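Local structure of unconventional myosin IB (Entamoeba histolytica, 5XGG) at residues A[31-36]-A[47-52]. The protein is an amoebal class I myosin, probably an actin-based motor, whose C-terminal SH3 domain probably recognises proline-rich ligands. Sequence-based numbering, arbitrary orientation.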
ATOM      1  N   ILE A  31      -3.970  -2.461   2.456  1.00  7.59           N
ATOM      2  CA  ILE A  31      -4.732  -1.231   2.289  1.00  8.02           C
ATOM      3  C   ILE A  31      -5.913  -1.219   3.247  1.00 10.00           C
ATOM      4  O   ILE A  31      -6.743  -2.132   3.235  1.00  8.95           O
ATOM      5  CB  ILE A  31      -5.190  -1.036   0.819  1.00  8.00           C
ATOM      6  CG1 ILE A  31      -3.957  -1.124  -0.068  1.00  7.88           C
ATOM      7  CG2 ILE A  31      -5.946   0.277   0.723  1.00  7.60           C
ATOM      8  CD1 ILE A  31      -2.844  -0.094   0.167  1.00  8.08           C
ATOM      9  N   LEU A  32      -5.955  -0.195   4.096  1.00 10.54           N
ATOM     10  CA  LEU A  32      -6.981  -0.075   5.139  1.00 11.14           C
ATOM     11  C   LEU A  32      -8.126   0.870   4.716  1.00 12.15           C
ATOM     12  O   LEU A  32      -9.252   0.798   5.269  1.00 15.11           O
ATOM     13  CB  LEU A  32      -6.293   0.434   6.423  1.00 10.15           C
ATOM     14  CG  LEU A  32      -5.185  -0.352   7.007  1.00 10.13           C
ATOM     15  CD1 LEU A  32      -4.705   0.404   8.246  1.00  9.78           C
ATOM     16  CD2 LEU A  32      -5.578  -1.808   7.234  1.00 10.73           C
ATOM     17  N   GLU A  33      -7.880   1.767   3.762  1.00 11.64           N
ATOM     18  CA  GLU A  33      -8.813   2.824   3.436  1.00 15.41           C
ATOM     19  C   GLU A  33      -8.288   3.517   2.189  1.00 14.24           C
ATOM     20  O   GLU A  33      -7.073   3.438   1.928  1.00 11.62           O
ATOM     21  CB  GLU A  33      -8.877   3.773   4.660  1.00 18.78           C
ATOM     22  CG  GLU A  33      -9.422   5.161   4.483  1.00 27.80           C
ATOM     23  CD  GLU A  33     -10.171   5.573   5.726  1.00 27.17           C
ATOM     24  OE1 GLU A  33      -9.600   5.389   6.835  1.00 26.45           O
ATOM     25  OE2 GLU A  33     -11.328   5.971   5.538  1.00 31.70           O
ATOM     26  N   LYS A  34      -9.194   4.155   1.440  1.00 14.29           N
ATOM     27  CA  LYS A  34      -8.850   4.889   0.203  1.00 14.57           C
ATOM     28  C   LYS A  34      -9.343   6.322   0.269  1.00 17.55           C
ATOM     29  O   LYS A  34     -10.452   6.641   0.751  1.00 18.68           O
ATOM     30  CB  LYS A  34      -9.372   4.166  -1.019  1.00 17.69           C
ATOM     31  CG  LYS A  34      -8.791   2.816  -1.251  1.00 18.37           C
ATOM     32  CD  LYS A  34      -9.315   2.264  -2.563  1.00 23.61           C
ATOM     33  CE  LYS A  34      -8.479   1.124  -3.123  1.00 29.77           C
ATOM     34  NZ  LYS A  34      -8.667  -0.283  -2.662  1.00 33.62           N
ATOM     35  N   ASP A  35      -8.537   7.245  -0.247  1.00 15.39           N
ATOM     36  CA  ASP A  35      -8.941   8.638  -0.383  1.00 16.37           C
ATOM     37  C   ASP A  35      -8.393   9.178  -1.692  1.00 16.86           C
ATOM     38  O   ASP A  35      -7.366   9.855  -1.699  1.00 15.86           O
ATOM     39  CB  ASP A  35      -8.375   9.478   0.761  1.00 16.24           C
ATOM     40  CG  ASP A  35      -8.692  10.968   0.597  1.00 18.44           C
ATOM     41  OD1 ASP A  35      -9.781  11.284   0.028  1.00 20.94           O
ATOM     42  OD2 ASP A  35      -7.857  11.799   0.985  1.00 17.96           O
ATOM     43  N   GLU A  36      -9.127   8.911  -2.772  1.00 16.42           N
ATOM     44  CA  GLU A  36      -8.742   9.296  -4.119  1.00 17.99           C
ATOM     45  C   GLU A  36      -7.276   8.792  -4.425  1.00 16.14           C
ATOM     46  O   GLU A  36      -7.006   7.603  -4.382  1.00 18.05           O
ATOM     47  CB  GLU A  36      -8.957  10.804  -4.282  1.00 22.33           C
ATOM     48  CG  GLU A  36     -10.425  11.151  -4.179  1.00 30.19           C
ATOM     49  CD  GLU A  36     -10.753  12.536  -4.697  1.00 40.34           C
ATOM     50  OE1 GLU A  36     -10.284  13.538  -4.081  1.00 50.55           O
ATOM     51  OE2 GLU A  36     -11.499  12.614  -5.713  1.00 50.06           O
ATOM     52  N   GLU A  47       1.440   2.462   9.882  1.00  9.11           N
ATOM     53  CA  GLU A  47       0.252   2.840   9.046  1.00  9.48           C
ATOM     54  C   GLU A  47       0.477   4.286   8.595  1.00  8.83           C
ATOM     55  O   GLU A  47       0.954   5.130   9.376  1.00  8.78           O
ATOM     56  CB  GLU A  47      -1.032   2.691   9.877  1.00 12.01           C
ATOM     57  CG  GLU A  47      -2.320   3.176   9.295  1.00 16.67           C
ATOM     58  CD  GLU A  47      -3.482   3.213  10.303  1.00 19.04           C
ATOM     59  OE1 GLU A  47      -3.271   3.263  11.537  1.00 26.70           O
ATOM     60  OE2 GLU A  47      -4.606   3.512   9.831  1.00 24.82           O
ATOM     61  N   GLY A  48       0.257   4.534   7.330  1.00  7.11           N
ATOM     62  CA  GLY A  48       0.305   5.903   6.835  1.00  6.92           C
ATOM     63  C   GLY A  48      -0.221   5.966   5.400  1.00  6.70           C
ATOM     64  O   GLY A  48      -0.410   4.948   4.731  1.00  6.60           O
ATOM     65  N   TRP A  49      -0.410   7.171   4.903  1.00  6.61           N
ATOM     66  CA  TRP A  49      -0.841   7.327   3.541  1.00  7.04           C
ATOM     67  C   TRP A  49       0.314   7.085   2.564  1.00  7.24           C
ATOM     68  O   TRP A  49       1.436   7.536   2.752  1.00  7.21           O
ATOM     69  CB  TRP A  49      -1.409   8.751   3.300  1.00  7.49           C
ATOM     70  CG  TRP A  49      -2.579   9.052   4.097  1.00  7.88           C
ATOM     71  CD1 TRP A  49      -2.598   9.779   5.246  1.00  8.75           C
ATOM     72  CD2 TRP A  49      -3.934   8.579   3.881  1.00  8.21           C
ATOM     73  NE1 TRP A  49      -3.909   9.820   5.751  1.00  9.25           N
ATOM     74  CE2 TRP A  49      -4.740   9.120   4.930  1.00  9.35           C
ATOM     75  CE3 TRP A  49      -4.550   7.795   2.899  1.00  8.71           C
ATOM     76  CZ2 TRP A  49      -6.100   8.807   5.059  1.00 11.04           C
ATOM     77  CZ3 TRP A  49      -5.911   7.588   2.929  1.00 10.86           C
ATOM     78  CH2 TRP A  49      -6.699   8.057   4.041  1.00 10.53           C
ATOM     79  N   ILE A  50      -0.071   6.469   1.455  1.00  7.11           N
ATOM     80  CA  ILE A  50       0.802   6.212   0.320  1.00  7.58           C
ATOM     81  C   ILE A  50       0.129   6.680  -0.959  1.00  7.20           C
ATOM     82  O   ILE A  50      -1.074   6.640  -1.129  1.00  7.66           O
ATOM     83  CB  ILE A  50       1.140   4.729   0.213  1.00  8.19           C
ATOM     84  CG1 ILE A  50      -0.075   3.813  -0.213  1.00  8.75           C
ATOM     85  CG2 ILE A  50       1.739   4.176   1.474  1.00  8.73           C
ATOM     86  CD1 ILE A  50       0.316   2.351  -0.450  1.00  9.83           C
ATOM     87  N   PRO A  51       0.932   7.162  -1.912  1.00  7.13           N
ATOM     88  CA  PRO A  51       0.419   7.489  -3.247  1.00  7.44           C
ATOM     89  C   PRO A  51       0.117   6.249  -4.064  1.00  7.10           C
ATOM     90  O   PRO A  51       1.010   5.392  -4.235  1.00  5.87           O
ATOM     91  CB  PRO A  51       1.609   8.258  -3.864  1.00  7.55           C
ATOM     92  CG  PRO A  51       2.779   7.753  -3.134  1.00  7.19           C
ATOM     93  CD  PRO A  51       2.355   7.359  -1.778  1.00  7.85           C
ATOM     94  N   ASN A  52      -1.157   6.095  -4.496  1.00  7.41           N
ATOM     95  CA  ASN A  52      -1.537   4.877  -5.157  1.00  9.45           C
ATOM     96  C   ASN A  52      -0.862   4.656  -6.499  1.00  8.94           C
ATOM     97  O   ASN A  52      -0.794   3.568  -6.927  1.00  9.82           O
ATOM     98  CB  ASN A  52      -3.077   4.739  -5.237  1.00 10.82           C
ATOM     99  CG  ASN A  52      -3.733   5.695  -6.256  1.00 14.69           C
ATOM    100  OD1 ASN A  52      -3.154   6.073  -7.239  1.00 18.65           O
ATOM    101  ND2 ASN A  52      -4.995   6.021  -6.025  1.00 16.28           N
TER
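Trp49 reaches across to strand 28-35 with the six-membered part of its indole, whose outer carbons meet the side chains of Glu33 and Asp35. The ring's closest neighbour on the other segment is Asp35 CB, 3.8 Å from Trp49 CZ3 and also bordering CH2. The methylene Glu33 CG lies 4.0 Å from Trp49 CH2. Both acidic residues thus meet the ring through aliphatic carbon, and the Glu33 carboxylate plane is turned 43° from that of the indole. In Glu33, CG stands anti to the backbone N (chi1 162°), which carries this methylene to the ring. Strands 28-35 and 46-51 are not direct neighbours in the SH3 beta barrel; strand 38-43 runs between them, and the Trp49 side chain also touches Lys40 on it. The short segments run 51° apart in direction and approach to 8.9 Å between axes, so side chains bridge them across the curved sheet. Toward the start of both segments, Leu32 applies its CD1 methyl to the end of Glu47, 3.5 Å from Glu47 OE2. That oxygen is held in a salt bridge by Lys40, so the methyl packs against an already paired carboxylate. On the buried side Ile31 and Ile50 touch through their terminal methyls, CD1 to CD1 at 4.0 Å; Ile50 also touches Leu21 and Phe23. Past the end of strand 28-35, the backbone O of Glu36 lies 3.0 Å from Asn52 ND2.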